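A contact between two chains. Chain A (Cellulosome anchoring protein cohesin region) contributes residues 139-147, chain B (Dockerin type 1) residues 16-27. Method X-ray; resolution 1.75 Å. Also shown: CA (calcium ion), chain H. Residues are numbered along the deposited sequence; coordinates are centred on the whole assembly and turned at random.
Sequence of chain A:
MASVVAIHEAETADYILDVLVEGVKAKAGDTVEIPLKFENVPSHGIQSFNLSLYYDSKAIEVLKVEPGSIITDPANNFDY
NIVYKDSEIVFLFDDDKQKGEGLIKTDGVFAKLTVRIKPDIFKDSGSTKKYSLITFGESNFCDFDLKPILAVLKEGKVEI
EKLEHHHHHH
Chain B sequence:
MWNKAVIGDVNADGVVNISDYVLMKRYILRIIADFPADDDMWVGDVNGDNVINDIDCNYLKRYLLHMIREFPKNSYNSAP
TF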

# COMPACT_ATOMS: atom_id res chain seq x y z
N SER A 139 -1.35 6.39 3.70
CA SER A 139 -1.24 5.22 4.50
C SER A 139 -2.60 5.05 5.14
O SER A 139 -3.08 5.94 5.85
CB SER A 139 -0.19 5.44 5.58
OG SER A 139 -0.25 4.46 6.57
N ASN A 140 -3.21 3.90 4.91
CA ASN A 140 -4.53 3.59 5.43
C ASN A 140 -4.53 2.13 5.91
O ASN A 140 -4.15 1.25 5.14
CB ASN A 140 -5.58 3.71 4.34
CG ASN A 140 -5.92 5.14 4.02
OD1 ASN A 140 -6.25 5.93 4.90
ND2 ASN A 140 -5.88 5.47 2.73
N PHE A 141 -4.94 1.90 7.16
CA PHE A 141 -5.01 0.55 7.72
C PHE A 141 -6.36 0.39 8.40
O PHE A 141 -6.88 1.34 8.98
CB PHE A 141 -3.97 0.33 8.81
CG PHE A 141 -2.54 0.27 8.34
CD1 PHE A 141 -1.79 -0.88 8.50
CD2 PHE A 141 -1.94 1.38 7.80
CE1 PHE A 141 -0.50 -0.94 8.09
CE2 PHE A 141 -0.62 1.32 7.41
CZ PHE A 141 0.09 0.18 7.54
N CYS A 142 -6.92 -0.81 8.40
CA CYS A 142 -8.12 -1.06 9.18
C CYS A 142 -8.16 -2.48 9.73
O CYS A 142 -7.41 -3.37 9.29
CB CYS A 142 -9.38 -0.76 8.39
SG CYS A 142 -9.78 -2.00 7.06
N ASP A 143 -9.05 -2.67 10.71
CA ASP A 143 -9.26 -3.98 11.29
C ASP A 143 -10.43 -4.68 10.62
O ASP A 143 -10.99 -4.17 9.65
CB ASP A 143 -9.40 -3.95 12.82
CG ASP A 143 -10.69 -3.37 13.31
OD1 ASP A 143 -11.63 -3.12 12.53
OD2 ASP A 143 -10.75 -3.21 14.56
N PHE A 144 -10.74 -5.87 11.13
CA PHE A 144 -11.81 -6.68 10.53
C PHE A 144 -13.14 -5.94 10.48
O PHE A 144 -13.91 -6.08 9.51
CB PHE A 144 -11.99 -7.97 11.30
CG PHE A 144 -13.07 -8.83 10.72
CD1 PHE A 144 -12.79 -9.63 9.64
CD2 PHE A 144 -14.35 -8.80 11.23
CE1 PHE A 144 -13.78 -10.43 9.09
CE2 PHE A 144 -15.33 -9.58 10.69
CZ PHE A 144 -15.04 -10.39 9.61
N ASP A 145 -13.40 -5.11 11.49
CA ASP A 145 -14.61 -4.33 11.54
C ASP A 145 -14.55 -2.99 10.82
O ASP A 145 -15.47 -2.18 10.94
CB ASP A 145 -15.03 -4.11 12.99
CG ASP A 145 -15.31 -5.41 13.71
OD1 ASP A 145 -16.13 -6.22 13.18
OD2 ASP A 145 -14.70 -5.66 14.77
N LEU A 146 -13.49 -2.80 10.04
CA LEU A 146 -13.24 -1.59 9.26
C LEU A 146 -12.94 -0.38 10.13
O LEU A 146 -13.00 0.77 9.66
CB LEU A 146 -14.40 -1.26 8.32
CG LEU A 146 -14.91 -2.46 7.50
CD1 LEU A 146 -16.03 -2.05 6.56
CD2 LEU A 146 -13.78 -3.08 6.75
N LYS A 147 -12.61 -0.64 11.38
CA LYS A 147 -12.18 0.44 12.27
C LYS A 147 -10.75 0.82 11.89
O LYS A 147 -9.93 -0.05 11.58
CB LYS A 147 -12.21 0.01 13.73
CG LYS A 147 -13.61 -0.24 14.28
CD LYS A 147 -13.53 -0.72 15.73
CE LYS A 147 -13.17 0.41 16.70
NZ LYS A 147 -13.20 -0.07 18.12
N VAL B 16 -12.60 6.97 -1.77
CA VAL B 16 -12.41 5.58 -2.15
C VAL B 16 -11.11 5.11 -1.52
O VAL B 16 -10.03 5.60 -1.87
CB VAL B 16 -12.36 5.44 -3.66
CG1 VAL B 16 -12.14 4.00 -4.05
CG2 VAL B 16 -13.67 5.99 -4.26
N ASN B 17 -11.20 4.17 -0.58
CA ASN B 17 -10.03 3.65 0.08
C ASN B 17 -10.25 2.19 0.45
O ASN B 17 -11.19 1.54 -0.04
CB ASN B 17 -9.65 4.50 1.32
CG ASN B 17 -10.73 4.51 2.39
OD1 ASN B 17 -11.60 3.64 2.42
ND2 ASN B 17 -10.69 5.53 3.28
N ILE B 18 -9.36 1.66 1.29
CA ILE B 18 -9.41 0.24 1.58
C ILE B 18 -10.77 -0.20 2.12
O ILE B 18 -11.18 -1.33 1.91
CB ILE B 18 -8.33 -0.20 2.59
CG1 ILE B 18 -8.42 0.66 3.86
CG2 ILE B 18 -6.96 -0.14 1.94
CD1 ILE B 18 -7.55 0.23 4.95
N SER B 19 -11.47 0.66 2.87
CA SER B 19 -12.76 0.21 3.38
C SER B 19 -13.72 -0.14 2.25
O SER B 19 -14.53 -1.08 2.37
CB SER B 19 -13.38 1.24 4.33
OG SER B 19 -12.58 1.35 5.50
N ASP B 20 -13.70 0.63 1.17
CA ASP B 20 -14.57 0.33 0.04
C ASP B 20 -14.16 -0.97 -0.63
O ASP B 20 -15.00 -1.72 -1.12
CB ASP B 20 -14.50 1.46 -0.96
CG ASP B 20 -14.91 2.77 -0.33
OD1 ASP B 20 -16.10 2.95 -0.02
OD2 ASP B 20 -14.00 3.58 -0.09
N TYR B 21 -12.87 -1.23 -0.67
CA TYR B 21 -12.36 -2.49 -1.23
C TYR B 21 -12.81 -3.70 -0.42
O TYR B 21 -13.30 -4.72 -0.97
CB TYR B 21 -10.83 -2.43 -1.27
CG TYR B 21 -10.14 -3.58 -1.97
CD1 TYR B 21 -10.44 -3.91 -3.28
CD2 TYR B 21 -9.15 -4.31 -1.32
CE1 TYR B 21 -9.81 -4.95 -3.91
CE2 TYR B 21 -8.51 -5.36 -1.95
CZ TYR B 21 -8.86 -5.66 -3.26
OH TYR B 21 -8.23 -6.69 -3.91
N VAL B 22 -12.64 -3.63 0.89
CA VAL B 22 -13.07 -4.71 1.77
C VAL B 22 -14.58 -4.92 1.67
O VAL B 22 -15.05 -6.08 1.55
CB VAL B 22 -12.68 -4.40 3.22
CG1 VAL B 22 -13.24 -5.44 4.15
CG2 VAL B 22 -11.12 -4.35 3.35
N LEU B 23 -15.34 -3.82 1.67
CA LEU B 23 -16.79 -3.92 1.52
C LEU B 23 -17.21 -4.55 0.17
O LEU B 23 -18.12 -5.40 0.13
CB LEU B 23 -17.46 -2.56 1.70
CG LEU B 23 -17.51 -2.04 3.14
CD1 LEU B 23 -17.97 -0.59 3.12
CD2 LEU B 23 -18.41 -2.86 4.04
N MET B 24 -16.56 -4.16 -0.91
CA MET B 24 -16.84 -4.74 -2.21
C MET B 24 -16.61 -6.26 -2.18
O MET B 24 -17.44 -7.05 -2.65
CB MET B 24 -15.92 -4.11 -3.26
CG MET B 24 -15.99 -4.78 -4.60
SD MET B 24 -17.51 -4.43 -5.47
CE MET B 24 -16.97 -2.87 -6.18
N LYS B 25 -15.45 -6.67 -1.65
CA LYS B 25 -15.14 -8.10 -1.51
C LYS B 25 -16.19 -8.83 -0.71
O LYS B 25 -16.64 -9.94 -1.12
CB LYS B 25 -13.75 -8.31 -0.89
CG LYS B 25 -12.61 -8.23 -1.90
CD LYS B 25 -11.33 -8.83 -1.30
CE LYS B 25 -10.07 -8.68 -2.19
NZ LYS B 25 -8.76 -9.12 -1.49
N ARG B 26 -16.57 -8.28 0.44
CA ARG B 26 -17.58 -8.94 1.27
C ARG B 26 -18.91 -8.97 0.59
O ARG B 26 -19.66 -9.92 0.72
CB ARG B 26 -17.70 -8.22 2.61
CG ARG B 26 -16.45 -8.43 3.44
CD ARG B 26 -16.52 -7.70 4.80
NE ARG B 26 -15.24 -7.88 5.45
CZ ARG B 26 -14.90 -7.32 6.60
NH1 ARG B 26 -15.77 -6.56 7.24
NH2 ARG B 26 -13.69 -7.52 7.10
N TYR B 27 -19.22 -7.92 -0.15
CA TYR B 27 -20.49 -7.87 -0.84
C TYR B 27 -20.57 -8.95 -1.93
O TYR B 27 -21.58 -9.66 -2.01
CB TYR B 27 -20.69 -6.48 -1.41
CG TYR B 27 -21.87 -6.30 -2.33
CD1 TYR B 27 -23.03 -5.66 -1.89
CD2 TYR B 27 -21.80 -6.69 -3.66
CE1 TYR B 27 -24.10 -5.46 -2.73
CE2 TYR B 27 -22.88 -6.51 -4.51
CZ TYR B 27 -24.03 -5.89 -4.04
OH TYR B 27 -25.10 -5.67 -4.90
CA CA H . -15.53 5.15 0.93
O HOH W 1 -6.68 3.40 0.81
O HOH W 2 -14.06 2.06 7.64
O HOH W 3 -14.12 4.52 2.79

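Protein interfaces tend to pay for every buried polar group, with a partner, a water or a metal, and the contact between this cohesin strand and dockerin helix illustrates the rule. Strand 139-142 and helix 18-27 run at 42° to each other, their axes 9.4 Å apart at closest approach, and the type I turn from D143(A) to L146(A) carries the contact farther along the helix.

That turn is held from within. D143(A) OD1 accepts from K147(A) N at 2.9 Å and, weakly, from D145(A) N at 2.9 Å, while L146(A) N donates to D143(A) O at 2.9 Å. The carbonyl of F144(A) is left for the partner chain, and R26(B) takes it twice: NH2 and NH1 donate to F144(A) O at 2.8 and 3.0 Å. The same guanidinium lies over a face of the F144(A) ring, with R26(B) CZ 4.3 Å from the ring centroid, so its charge meets the aromatic electrons in a cation-pi contact. R26(B) NE and NH2 also find hydrogen-bonding partners elsewhere in the structure.

Between these polar sites the packing is apolar. L146(A) CD2 meets V22(B) CG1 at 3.6 Å, and its CD1 meets L23(B) CD2 at 3.6 Å; I18(B) CD1 reaches C142(A) SG at 3.8 Å.

Water completes the accounts where direct bonds are absent. One molecule donates to L146(A) O at 2.6 Å and hydrogen-bonds S19(B) OG at 2.7 Å; another accepts from N140(A) ND2 at 2.9 Å and, weakly, from I18(B) N at 3.2 Å. N17(B) caps the helix, its OD1 accepting from S19(B) N at 3.0 Å and from a calcium-bound water at 2.7 Å. D20(B) OD2 binds the calcium at 2.4 Å and accepts from N17(B) N at 2.9 Å, tying the helix start to the metal site.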